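Side-chain contacts in Rd1NTF2_05_I64F_A80G_T94P_D101K_L106W (Synthetic construct, PDB 6W3F), which is a de novo designed NTF2-like protein with no established function, made to explore diverse pocket structures: residues Asp16-Gly21 / Lys51-Ile56; Pro32-Asp37 / Glu47-Phe52; Asn4-Lys9 / Leu70-Gly75; Lys9-Leu14 / Leu77-Glu82. One frame throughout, in Å; residues are numbered along the deposited sequence.

Contact 1 (Asp16-Gly21 / Lys51-Ile56); sequences DIMREG and KFLAHI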
loop_
_atom_site.group_PDB
_atom_site.type_symbol
_atom_site.label_atom_id
_atom_site.label_comp_id
_atom_site.label_asym_id
_atom_site.label_seq_id
_atom_site.Cartn_x
_atom_site.Cartn_y
_atom_site.Cartn_z
ATOM N N ASP A 16 8.523 3.767 -1.041
ATOM C CA ASP A 16 9.389 4.883 -0.687
ATOM C C ASP A 16 8.668 5.891 0.213
ATOM O O ASP A 16 9.268 6.434 1.139
ATOM C CB ASP A 16 9.912 5.546 -1.961
ATOM C CG ASP A 16 10.912 4.667 -2.705
ATOM O OD1 ASP A 16 11.283 3.614 -2.150
ATOM O OD2 ASP A 16 11.326 5.021 -3.835
ATOM N N ILE A 17 7.387 6.152 -0.024
ATOM C CA ILE A 17 6.643 7.016 0.890
ATOM C C ILE A 17 6.628 6.408 2.290
ATOM O O ILE A 17 6.955 7.067 3.284
ATOM C CB ILE A 17 5.217 7.266 0.354
ATOM C CG1 ILE A 17 5.286 8.149 -0.904
ATOM C CG2 ILE A 17 4.344 7.890 1.435
ATOM C CD1 ILE A 17 3.974 8.307 -1.626
ATOM N N MET A 18 6.293 5.121 2.390
ATOM C CA MET A 18 6.200 4.503 3.709
ATOM C C MET A 18 7.555 4.445 4.396
ATOM O O MET A 18 7.653 4.724 5.593
ATOM C CB MET A 18 5.595 3.105 3.589
ATOM C CG MET A 18 4.107 3.155 3.318
ATOM S SD MET A 18 3.431 1.555 2.938
ATOM C CE MET A 18 1.701 1.969 2.802
ATOM N N ARG A 19 8.609 4.080 3.662
ATOM C CA ARG A 19 9.949 4.075 4.237
ATOM C C ARG A 19 10.319 5.454 4.767
ATOM O O ARG A 19 10.902 5.576 5.850
ATOM C CB ARG A 19 10.963 3.616 3.191
ATOM C CG ARG A 19 10.886 2.124 2.893
ATOM C CD ARG A 19 11.725 1.728 1.679
ATOM N NE ARG A 19 11.596 0.305 1.343
ATOM C CZ ARG A 19 11.898 -0.208 0.154
ATOM N NH1 ARG A 19 12.351 0.570 -0.824
ATOM N NH2 ARG A 19 11.758 -1.509 -0.063
ATOM N N GLU A 20 10.007 6.505 4.005
ATOM C CA GLU A 20 10.189 7.865 4.500
ATOM C C GLU A 20 9.338 8.108 5.741
ATOM O O GLU A 20 9.771 8.794 6.674
ATOM C CB GLU A 20 9.845 8.874 3.405
ATOM N N GLY A 21 8.135 7.545 5.774
ATOM C CA GLY A 21 7.274 7.669 6.930
ATOM C C GLY A 21 6.542 8.980 7.048
ATOM O O GLY A 21 6.051 9.298 8.133
ATOM N N LYS A 51 -2.308 7.797 9.233
ATOM C CA LYS A 51 -1.722 7.791 10.566
ATOM C C LYS A 51 -1.417 6.368 11.017
ATOM O O LYS A 51 -0.308 6.070 11.459
ATOM C CB LYS A 51 -2.666 8.473 11.557
ATOM C CG LYS A 51 -2.142 8.538 12.989
ATOM C CD LYS A 51 -3.221 9.049 13.930
ATOM N N PHE A 52 -2.402 5.477 10.922
ATOM C CA PHE A 52 -2.231 4.146 11.482
ATOM C C PHE A 52 -1.133 3.397 10.748
ATOM O O PHE A 52 -0.231 2.835 11.378
ATOM C CB PHE A 52 -3.551 3.381 11.420
ATOM C CG PHE A 52 -3.438 1.963 11.847
ATOM C CD1 PHE A 52 -3.270 1.631 13.184
ATOM C CD2 PHE A 52 -3.505 0.957 10.911
ATOM C CE1 PHE A 52 -3.160 0.310 13.572
ATOM C CE2 PHE A 52 -3.387 -0.364 11.292
ATOM C CZ PHE A 52 -3.220 -0.688 12.623
ATOM N N LEU A 53 -1.170 3.409 9.411
ATOM C CA LEU A 53 -0.141 2.727 8.636
ATOM C C LEU A 53 1.240 3.329 8.869
ATOM O O LEU A 53 2.220 2.606 9.073
ATOM C CB LEU A 53 -0.495 2.761 7.153
ATOM C CG LEU A 53 -1.700 1.887 6.806
ATOM C CD1 LEU A 53 -1.965 1.895 5.301
ATOM C CD2 LEU A 53 -1.509 0.456 7.297
ATOM N N ALA A 54 1.347 4.654 8.829
ATOM C CA ALA A 54 2.650 5.287 8.989
ATOM C C ALA A 54 3.302 4.893 10.304
ATOM O O ALA A 54 4.522 4.705 10.370
ATOM C CB ALA A 54 2.508 6.817 8.922
ATOM N N HIS A 55 2.517 4.815 11.382
ATOM C CA HIS A 55 3.087 4.460 12.680
ATOM C C HIS A 55 3.630 3.031 12.675
ATOM O O HIS A 55 4.779 2.794 13.068
ATOM C CB HIS A 55 2.028 4.649 13.770
ATOM C CG HIS A 55 2.509 4.352 15.158
ATOM N ND1 HIS A 55 1.857 3.468 15.993
ATOM C CD2 HIS A 55 3.566 4.823 15.863
ATOM C CE1 HIS A 55 2.493 3.402 17.149
ATOM N NE2 HIS A 55 3.534 4.213 17.096
ATOM N N ILE A 56 2.825 2.071 12.217
ATOM C CA ILE A 56 3.219 0.667 12.309
ATOM C C ILE A 56 4.450 0.392 11.441
ATOM O O ILE A 56 5.300 -0.433 11.787
ATOM C CB ILE A 56 2.049 -0.247 11.922
ATOM C CG1 ILE A 56 1.603 0.044 10.499
ATOM C CG2 ILE A 56 0.879 -0.051 12.860
ATOM C CD1 ILE A 56 0.491 -0.861 10.016
#

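Contact 2 (Pro32-Asp37 / Glu47-Phe52); sequences PNVRAD and EHAAKF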
loop_
_atom_site.group_PDB
_atom_site.type_symbol
_atom_site.label_atom_id
_atom_site.label_comp_id
_atom_site.label_asym_id
_atom_site.label_seq_id
_atom_site.Cartn_x
_atom_site.Cartn_y
_atom_site.Cartn_z
ATOM N N PRO A 32 -10.347 9.270 -0.223
ATOM C CA PRO A 32 -10.885 9.805 1.037
ATOM C C PRO A 32 -11.582 8.751 1.868
ATOM O O PRO A 32 -11.536 8.812 3.106
ATOM C CB PRO A 32 -11.868 10.919 0.580
ATOM C CG PRO A 32 -11.405 11.328 -0.746
ATOM C CD PRO A 32 -10.770 10.083 -1.388
ATOM N N ASN A 33 -12.227 7.775 1.235
ATOM C CA ASN A 33 -12.901 6.698 1.950
ATOM C C ASN A 33 -12.122 5.385 1.902
ATOM O O ASN A 33 -12.736 4.320 1.928
ATOM C CB ASN A 33 -14.299 6.502 1.378
ATOM C CG ASN A 33 -15.246 7.607 1.807
ATOM O OD1 ASN A 33 -15.263 7.985 2.957
ATOM N ND2 ASN A 33 -15.995 8.147 0.871
ATOM N N VAL A 34 -10.795 5.444 1.859
ATOM C CA VAL A 34 -9.949 4.243 1.855
ATOM C C VAL A 34 -10.355 3.377 3.033
ATOM O O VAL A 34 -10.746 3.882 4.090
ATOM C CB VAL A 34 -8.461 4.618 1.931
ATOM C CG1 VAL A 34 -8.195 5.406 3.171
ATOM C CG2 VAL A 34 -7.550 3.340 1.890
ATOM N N ARG A 35 -10.267 2.069 2.864
ATOM C CA ARG A 35 -10.480 1.127 3.949
ATOM C C ARG A 35 -9.217 0.288 4.099
ATOM O O ARG A 35 -8.710 -0.230 3.108
ATOM C CB ARG A 35 -11.665 0.222 3.656
ATOM C CG ARG A 35 -11.859 -0.836 4.690
ATOM C CD ARG A 35 -12.861 -1.840 4.214
ATOM N NE ARG A 35 -13.251 -2.704 5.316
ATOM C CZ ARG A 35 -14.083 -3.729 5.202
ATOM N NH1 ARG A 35 -14.610 -4.030 4.020
ATOM N NH2 ARG A 35 -14.380 -4.449 6.274
ATOM N N ALA A 36 -8.689 0.191 5.314
ATOM C CA ALA A 36 -7.466 -0.562 5.565
ATOM C C ALA A 36 -7.760 -1.626 6.612
ATOM O O ALA A 36 -8.182 -1.311 7.729
ATOM C CB ALA A 36 -6.323 0.346 6.027
ATOM N N ASP A 37 -7.528 -2.878 6.249
ATOM C CA ASP A 37 -7.631 -4.008 7.170
ATOM C C ASP A 37 -6.218 -4.526 7.420
ATOM O O ASP A 37 -5.585 -5.073 6.513
ATOM C CB ASP A 37 -8.538 -5.097 6.596
ATOM C CG ASP A 37 -9.953 -4.605 6.357
ATOM O OD1 ASP A 37 -10.507 -3.951 7.259
ATOM O OD2 ASP A 37 -10.508 -4.839 5.264
ATOM N N GLU A 47 -7.433 10.043 6.681
ATOM C CA GLU A 47 -6.663 10.567 7.805
ATOM C C GLU A 47 -6.324 9.463 8.806
ATOM O O GLU A 47 -5.174 9.345 9.261
ATOM C CB GLU A 47 -7.433 11.712 8.468
ATOM C CG GLU A 47 -6.805 12.230 9.740
ATOM C CD GLU A 47 -7.184 11.388 10.937
ATOM O OE1 GLU A 47 -8.339 10.910 10.978
ATOM O OE2 GLU A 47 -6.324 11.186 11.824
ATOM N N HIS A 48 -7.316 8.641 9.173
ATOM C CA HIS A 48 -7.056 7.565 10.131
ATOM C C HIS A 48 -6.105 6.522 9.554
ATOM O O HIS A 48 -5.169 6.082 10.229
ATOM C CB HIS A 48 -8.360 6.892 10.552
ATOM C CG HIS A 48 -9.322 7.815 11.226
ATOM N ND1 HIS A 48 -10.334 8.460 10.548
ATOM C CD2 HIS A 48 -9.413 8.219 12.514
ATOM C CE1 HIS A 48 -11.011 9.221 11.394
ATOM N NE2 HIS A 48 -10.475 9.087 12.594
ATOM N N ALA A 49 -6.328 6.118 8.300
ATOM C CA ALA A 49 -5.538 5.045 7.708
ATOM C C ALA A 49 -4.076 5.440 7.563
ATOM O O ALA A 49 -3.171 4.638 7.838
ATOM C CB ALA A 49 -6.117 4.668 6.343
ATOM N N ALA A 50 -3.821 6.649 7.066
ATOM C CA ALA A 50 -2.446 7.105 6.899
ATOM C C ALA A 50 -1.718 7.138 8.235
ATOM O O ALA A 50 -0.620 6.592 8.372
ATOM C CB ALA A 50 -2.427 8.493 6.256
ATOM N N LYS A 51 -2.308 7.797 9.233
ATOM C CA LYS A 51 -1.722 7.791 10.566
ATOM C C LYS A 51 -1.417 6.368 11.017
ATOM O O LYS A 51 -0.308 6.070 11.459
ATOM C CB LYS A 51 -2.666 8.473 11.557
ATOM C CG LYS A 51 -2.142 8.538 12.989
ATOM C CD LYS A 51 -3.221 9.049 13.930
ATOM N N PHE A 52 -2.402 5.477 10.922
ATOM C CA PHE A 52 -2.231 4.146 11.482
ATOM C C PHE A 52 -1.133 3.397 10.748
ATOM O O PHE A 52 -0.231 2.835 11.378
ATOM C CB PHE A 52 -3.551 3.381 11.420
ATOM C CG PHE A 52 -3.438 1.963 11.847
ATOM C CD1 PHE A 52 -3.270 1.631 13.184
ATOM C CD2 PHE A 52 -3.505 0.957 10.911
ATOM C CE1 PHE A 52 -3.160 0.310 13.572
ATOM C CE2 PHE A 52 -3.387 -0.364 11.292
ATOM C CZ PHE A 52 -3.220 -0.688 12.623
#

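Contact 3 (Asn4-Lys9 / Leu70-Gly75); sequences NDTARK and LHNHNG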
loop_
_atom_site.group_PDB
_atom_site.type_symbol
_atom_site.label_atom_id
_atom_site.label_comp_id
_atom_site.label_asym_id
_atom_site.label_seq_id
_atom_site.Cartn_x
_atom_site.Cartn_y
_atom_site.Cartn_z
ATOM N N ASN A 4 2.460 -0.737 -19.118
ATOM C CA ASN A 4 2.764 -1.959 -18.388
ATOM C C ASN A 4 3.665 -1.716 -17.180
ATOM O O ASN A 4 3.861 -2.641 -16.377
ATOM C CB ASN A 4 3.395 -2.973 -19.348
ATOM C CG ASN A 4 2.496 -3.281 -20.540
ATOM O OD1 ASN A 4 1.282 -3.371 -20.395
ATOM N ND2 ASN A 4 3.086 -3.428 -21.718
ATOM N N ASP A 5 4.207 -0.513 -17.023
ATOM C CA ASP A 5 5.022 -0.211 -15.854
ATOM C C ASP A 5 4.192 0.299 -14.688
ATOM O O ASP A 5 4.766 0.625 -13.635
ATOM C CB ASP A 5 6.109 0.805 -16.205
ATOM C CG ASP A 5 7.182 0.908 -15.126
ATOM O OD1 ASP A 5 7.769 -0.134 -14.738
ATOM O OD2 ASP A 5 7.439 2.033 -14.655
ATOM N N THR A 6 2.863 0.362 -14.843
ATOM C CA THR A 6 2.020 0.960 -13.812
ATOM C C THR A 6 2.273 0.303 -12.458
ATOM O O THR A 6 2.575 0.976 -11.468
ATOM C CB THR A 6 0.536 0.831 -14.190
ATOM O OG1 THR A 6 0.291 1.485 -15.434
ATOM C CG2 THR A 6 -0.355 1.450 -13.105
ATOM N N ALA A 7 2.178 -1.028 -12.408
ATOM C CA ALA A 7 2.247 -1.715 -11.125
ATOM C C ALA A 7 3.589 -1.479 -10.434
ATOM O O ALA A 7 3.631 -1.069 -9.269
ATOM C CB ALA A 7 1.976 -3.198 -11.316
ATOM N N ARG A 8 4.701 -1.732 -11.128
ATOM C CA ARG A 8 6.009 -1.520 -10.517
ATOM C C ARG A 8 6.144 -0.102 -9.970
ATOM O O ARG A 8 6.666 0.106 -8.863
ATOM C CB ARG A 8 7.104 -1.796 -11.554
ATOM C CG ARG A 8 8.518 -1.650 -11.007
ATOM C CD ARG A 8 9.484 -1.191 -12.087
ATOM N NE ARG A 8 9.178 0.167 -12.523
ATOM C CZ ARG A 8 9.636 1.260 -11.921
ATOM N NH1 ARG A 8 10.424 1.157 -10.854
ATOM N NH2 ARG A 8 9.306 2.451 -12.387
ATOM N N LYS A 9 5.706 0.885 -10.738
ATOM C CA LYS A 9 5.819 2.275 -10.312
ATOM C C LYS A 9 4.991 2.554 -9.057
ATOM O O LYS A 9 5.466 3.204 -8.113
ATOM C CB LYS A 9 5.395 3.193 -11.458
ATOM C CG LYS A 9 5.723 4.680 -11.223
ATOM N N LEU A 70 -2.051 -9.494 -10.442
ATOM C CA LEU A 70 -2.398 -8.140 -10.851
ATOM C C LEU A 70 -3.559 -8.223 -11.828
ATOM O O LEU A 70 -3.548 -9.047 -12.746
ATOM C CB LEU A 70 -1.218 -7.466 -11.539
ATOM C CG LEU A 70 -1.510 -6.172 -12.293
ATOM C CD1 LEU A 70 -1.807 -5.039 -11.299
ATOM C CD2 LEU A 70 -0.309 -5.818 -13.192
ATOM N N HIS A 71 -4.542 -7.348 -11.646
ATOM C CA HIS A 71 -5.626 -7.148 -12.601
ATOM C C HIS A 71 -5.758 -5.634 -12.736
ATOM O O HIS A 71 -5.930 -4.951 -11.730
ATOM C CB HIS A 71 -6.924 -7.798 -12.115
ATOM C CG HIS A 71 -8.133 -7.444 -12.932
ATOM N ND1 HIS A 71 -9.263 -6.867 -12.383
ATOM C CD2 HIS A 71 -8.394 -7.591 -14.253
ATOM C CE1 HIS A 71 -10.170 -6.682 -13.332
ATOM N NE2 HIS A 71 -9.665 -7.099 -14.481
ATOM N N ASN A 72 -5.538 -5.107 -13.948
ATOM C CA ASN A 72 -5.538 -3.659 -14.198
ATOM C C ASN A 72 -6.346 -3.391 -15.458
ATOM O O ASN A 72 -5.972 -3.834 -16.548
ATOM C CB ASN A 72 -4.118 -3.096 -14.362
ATOM C CG ASN A 72 -4.093 -1.594 -14.651
ATOM O OD1 ASN A 72 -5.017 -0.876 -14.316
ATOM N ND2 ASN A 72 -3.012 -1.122 -15.269
ATOM N N HIS A 73 -7.427 -2.636 -15.322
ATOM C CA HIS A 73 -8.266 -2.334 -16.466
ATOM C C HIS A 73 -9.171 -1.157 -16.139
ATOM O O HIS A 73 -9.665 -1.042 -15.019
ATOM C CB HIS A 73 -9.142 -3.518 -16.849
ATOM C CG HIS A 73 -10.100 -3.230 -17.965
ATOM N ND1 HIS A 73 -9.682 -2.888 -19.234
ATOM C CD2 HIS A 73 -11.455 -3.258 -18.007
ATOM C CE1 HIS A 73 -10.741 -2.725 -20.012
ATOM N NE2 HIS A 73 -11.826 -2.959 -19.295
ATOM N N ASN A 74 -9.442 -0.344 -17.149
ATOM C CA ASN A 74 -10.392 0.772 -17.012
ATOM C C ASN A 74 -10.180 1.574 -15.730
ATOM O O ASN A 74 -11.134 1.934 -15.029
ATOM C CB ASN A 74 -11.828 0.241 -17.091
ATOM C CG ASN A 74 -12.860 1.346 -17.253
ATOM O OD1 ASN A 74 -12.987 1.941 -18.326
ATOM N ND2 ASN A 74 -13.613 1.611 -16.190
ATOM N N GLY A 75 -8.924 1.881 -15.419
ATOM C CA GLY A 75 -8.609 2.685 -14.257
ATOM C C GLY A 75 -8.879 2.041 -12.916
ATOM O O GLY A 75 -9.012 2.749 -11.917
HETATM O O HOH W 1 -2.315 1.420 -16.582
#

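Contact 4 (Lys9-Leu14 / Leu77-Glu82); sequences KIIKTL and LRMQGE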
loop_
_atom_site.group_PDB
_atom_site.type_symbol
_atom_site.label_atom_id
_atom_site.label_comp_id
_atom_site.label_asym_id
_atom_site.label_seq_id
_atom_site.Cartn_x
_atom_site.Cartn_y
_atom_site.Cartn_z
ATOM N N LYS A 9 5.706 0.885 -10.738
ATOM C CA LYS A 9 5.819 2.275 -10.312
ATOM C C LYS A 9 4.991 2.554 -9.057
ATOM O O LYS A 9 5.466 3.204 -8.113
ATOM C CB LYS A 9 5.395 3.193 -11.458
ATOM C CG LYS A 9 5.723 4.680 -11.223
ATOM N N ILE A 10 3.747 2.081 -9.030
ATOM C CA ILE A 10 2.908 2.298 -7.854
ATOM C C ILE A 10 3.561 1.684 -6.616
ATOM O O ILE A 10 3.600 2.299 -5.547
ATOM C CB ILE A 10 1.493 1.737 -8.085
ATOM C CG1 ILE A 10 0.758 2.635 -9.085
ATOM C CG2 ILE A 10 0.757 1.630 -6.760
ATOM C CD1 ILE A 10 -0.614 2.112 -9.483
ATOM N N ILE A 11 4.082 0.445 -6.739
ATOM C CA ILE A 11 4.685 -0.235 -5.595
ATOM C C ILE A 11 5.871 0.566 -5.067
ATOM O O ILE A 11 6.015 0.760 -3.858
ATOM C CB ILE A 11 5.095 -1.675 -5.976
ATOM C CG1 ILE A 11 3.832 -2.483 -6.314
ATOM C CG2 ILE A 11 5.872 -2.364 -4.859
ATOM C CD1 ILE A 11 4.078 -3.800 -6.937
ATOM N N LYS A 12 6.754 1.019 -5.958
ATOM C CA LYS A 12 7.953 1.720 -5.504
ATOM C C LYS A 12 7.606 3.069 -4.868
ATOM O O LYS A 12 8.170 3.457 -3.827
ATOM C CB LYS A 12 8.928 1.916 -6.668
ATOM C CG LYS A 12 10.235 2.612 -6.242
ATOM C CD LYS A 12 11.290 2.574 -7.344
ATOM C CE LYS A 12 12.665 2.982 -6.805
ATOM N NZ LYS A 12 12.611 4.284 -6.073
ATOM N N THR A 13 6.729 3.835 -5.515
ATOM C CA THR A 13 6.299 5.109 -4.933
ATOM C C THR A 13 5.754 4.861 -3.538
ATOM O O THR A 13 6.193 5.480 -2.563
ATOM C CB THR A 13 5.249 5.774 -5.821
ATOM O OG1 THR A 13 5.808 6.016 -7.120
ATOM C CG2 THR A 13 4.772 7.105 -5.223
ATOM N N LEU A 14 4.842 3.893 -3.418
ATOM C CA LEU A 14 4.223 3.624 -2.125
ATOM C C LEU A 14 5.271 3.202 -1.105
ATOM O O LEU A 14 5.282 3.698 0.024
ATOM C CB LEU A 14 3.139 2.562 -2.254
ATOM C CG LEU A 14 1.727 3.007 -1.900
ATOM C CD1 LEU A 14 0.745 1.836 -1.819
ATOM C CD2 LEU A 14 1.720 3.805 -0.587
ATOM N N LEU A 77 -7.268 -1.041 -10.484
ATOM C CA LEU A 77 -6.111 -1.919 -10.375
ATOM C C LEU A 77 -6.184 -2.708 -9.080
ATOM O O LEU A 77 -6.292 -2.134 -7.997
ATOM C CB LEU A 77 -4.819 -1.108 -10.466
ATOM C CG LEU A 77 -3.528 -1.918 -10.567
ATOM C CD1 LEU A 77 -2.474 -1.029 -11.178
ATOM C CD2 LEU A 77 -3.111 -2.390 -9.220
ATOM N N ARG A 78 -6.084 -4.036 -9.190
ATOM C CA ARG A 78 -6.008 -4.900 -8.021
ATOM C C ARG A 78 -4.692 -5.673 -8.066
ATOM O O ARG A 78 -4.304 -6.180 -9.123
ATOM C CB ARG A 78 -7.210 -5.845 -7.987
ATOM C CG ARG A 78 -7.152 -6.912 -6.903
ATOM C CD ARG A 78 -8.477 -7.679 -6.824
ATOM N NE ARG A 78 -9.575 -6.752 -6.561
ATOM C CZ ARG A 78 -10.866 -7.059 -6.612
ATOM N NH1 ARG A 78 -11.255 -8.293 -6.918
ATOM N NH2 ARG A 78 -11.769 -6.117 -6.360
ATOM N N MET A 79 -3.988 -5.718 -6.940
ATOM C CA MET A 79 -2.768 -6.511 -6.858
ATOM C C MET A 79 -2.722 -7.252 -5.530
ATOM O O MET A 79 -3.234 -6.794 -4.519
ATOM C CB MET A 79 -1.512 -5.662 -7.063
ATOM C CG MET A 79 -1.327 -4.551 -6.070
ATOM S SD MET A 79 0.203 -3.590 -6.275
ATOM C CE MET A 79 0.109 -3.245 -8.038
ATOM N N GLN A 80 -2.138 -8.446 -5.572
ATOM C CA GLN A 80 -2.058 -9.371 -4.454
ATOM C C GLN A 80 -0.608 -9.835 -4.422
ATOM O O GLN A 80 -0.015 -10.116 -5.475
ATOM C CB GLN A 80 -3.023 -10.554 -4.636
ATOM C CG GLN A 80 -3.462 -11.280 -3.356
ATOM C CD GLN A 80 -2.337 -12.017 -2.630
ATOM O OE1 GLN A 80 -1.318 -12.389 -3.226
ATOM N NE2 GLN A 80 -2.523 -12.230 -1.327
ATOM N N GLY A 81 -0.022 -9.864 -3.237
ATOM C CA GLY A 81 1.369 -10.220 -3.160
ATOM C C GLY A 81 1.776 -10.482 -1.736
ATOM O O GLY A 81 0.944 -10.557 -0.828
ATOM N N GLU A 82 3.077 -10.642 -1.560
ATOM C CA GLU A 82 3.656 -10.936 -0.266
ATOM C C GLU A 82 4.483 -9.741 0.184
ATOM O O GLU A 82 5.382 -9.295 -0.535
ATOM C CB GLU A 82 4.500 -12.200 -0.341
ATOM C CG GLU A 82 5.173 -12.532 0.943
ATOM C CD GLU A 82 5.617 -13.979 0.952
ATOM O OE1 GLU A 82 4.756 -14.874 1.136
ATOM O OE2 GLU A 82 6.818 -14.200 0.735
#

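Contact 1 (Asp16-Gly21 / Lys51-Ile56)
M18 and L53 supply the apolar part of this junction, and G21 and A54 bring backbone against methyl. The sulfur-bound methyl of M18 comes end-on to one branch of L53, CE to CD1 at 4.4 Å, so the two residues meet at the far ends of their chains. M18 spans the gap because it is fully stretched: chi2 and chi3 are both near 180° (172° and 176°), which carries CE well beyond a CB that does not itself aim at helix 46-56. L26 of helix 23-28 touches both M18 and L53, making the pair part of a three-sided apolar cluster, while V38 of strand 34-38 also packs on L53.

The second kind of approach involves the main chain. G21, the first residue to leave helical geometry after helix 6-20, has a positive phi (79°), and its carbonyl O lies 4.4 Å from A54 CB. G21 CA and A54 CA are 5.6 Å apart, the closest pair of CA atoms here, where neither residue has a bulky side chain.

Charges are kept to the far flank of helix 6-20. D16 OD1 faces R19 NH1 at 3.5 Å in a salt bridge between residues about one turn apart, D16 OD2 pairs with K12, and R19 NH2 bonds to the carbonyl of I63.

With two loose van der Waals touches and about 102 Å² buried, this chemistry implies a light, mostly apolar seam that depends on shape and on shared neighbours such as L26, while the charged groups pair within helix 6-20 and, through R19, with I63.

Contact 2 (Pro32-Asp37 / Glu47-Phe52)
V34 and A36 of strand 34-38 both meet A49 of helix 46-56, an instance of helix-on-sheet packing within the NTF2-like fold, where this helix follows the hairpin formed by strands 34-38 and 41-44. V34 repays tracing outward. Its CB points at the helix but stays 5.0 Å from A49 CB, and the actual touch is made one bond further on. CG1 lies between the backbone N and the carbonyl carbon (chi1 59°), a setting that turns this branch to the helix and brings it 3.9 Å from A49 CB. CG2, anti to the backbone N, stops 4.9 Å from the same methyl.

Two residues along the strand, A36 offers its methyl from the same face, CB to CB at 4.3 Å. A49 thus lodges between two strand residues, and the short alanines let the backbones approach to 6.3 Å between the CA atoms of A36 and A49. All three residues are buried, and M30 of strand 30-31 also packs on A49, adding to the apolar surroundings of this methyl.

R35 and D37 occupy the other face of the strand, directed away from the helix. D37 OD1 is bonded to the hydroxyl of T42. The companion oxygen, D37 OD2, sits 3.5 Å from R35 NE but well above the guanidinium plane and toward its rim, a purely electrostatic pairing with no N-H aimed at the oxygen.

Contact 3 (Asn4-Lys9 / Leu70-Gly75)
A mixed apolar and water-bridged contact joins T6 and A7, at the start of helix 6-20, to N72 and L70 near the end of strand 62-73, an outermost strand of the NTF2-like sheet. The helix thus begins its course across the sheet by resting on this border.

The apolar half is a single meeting of methyls. A7 CB and L70 CD2 are 4.0 Å apart, and the leucine reaches there because its CG stands anti to the backbone N (chi1 167°), carrying the branches out over the sheet toward the helix. L77 on the adjoining strand also packs on L70, and M79 touches A7, so the packing carries on into strand 76-87.

The polar half works at one remove. N72 brings its amide nitrogen to 4.2 Å from T6 CB, a packing distance, and the bonding between the two side chains is relayed by a water. That water gives a proton to T6 OG1 at 2.8 Å and receives one from N72 ND2 at 2.9 Å. The threonine hydroxyl also bonds to the carbonyl O of E3, giving it two partners that probably hold its rotation while the water ties it to the strand. W107 lies against both T6 and N72.

On another side of the helix start, R8 grips D5 side-on within the segment, the carboxylate lying in the guanidinium plane. Each oxygen uses its syn lone pair: OD1 of D5 takes the N-H of R8 NE at 2.6 Å, and OD2 of D5 that of R8 NH2 at 3.0 Å.

Contact 4 (Lys9-Leu14 / Leu77-Glu82)
I11 lays the outer half of its side chain over the thioether of M79, with CG1 3.8 Å and CD1 3.9 Å from the sulfur SD. The M79 methyl CE is also close, 4.2 Å from I11 CD1, so two carbons of one chain cover two atoms of the other where they cross obliquely. M79 is shaped for this: a chi1 of 60° tucks its CG over its own main chain, and a bend at chi3 (49°) folds CE back beneath the helix. An alanine in place of I11 would remove the very carbons that cover the sulfur, which would probably open a gap over SD and let the end of M79 shift more easily.

The second pair approaches differently. I10 and L77 reach toward each other tip to tip, their CD1 atoms 4.0 Å apart. I10 points its CB at the strand, whereas I11 starts off to one side and closes in only with its end.

On the exposed flank of the helix, T13 OG1 donates to K9 O from above the carbonyl plane, joining T13 N at the same acceptor.

Around the two pairs the sheet supplies further apolar cover: F65 of strand 62-73 meets I11, while F100 of strand 90-103 and W107 of strand 106-114 meet I10. T6, one turn earlier in helix 6-20 than I10, is a further neighbour of L77.

Overall arrangement
From the N terminus, helix 6-20 enters three contacts in succession. Its start closes the long loop of contact 3 on strand 62-73, its middle that of contact 4 on strand 76-87, and its end the shorter loop of contact 1 on helix 46-56. Contact 2 follows, joining strand 34-38 to that same helix, so contacts 1 and 2 finish on a shared stretch. Both nest inside the loops of contacts 3 and 4, which cross each other and adjoin, their centres about 9 Å apart, on neighbouring strands. Contacts 1 and 3 lie on opposite sides of the chain's centre. Together the four tie the N-terminal helix, helix 46-56 and the mixed sheet into one body.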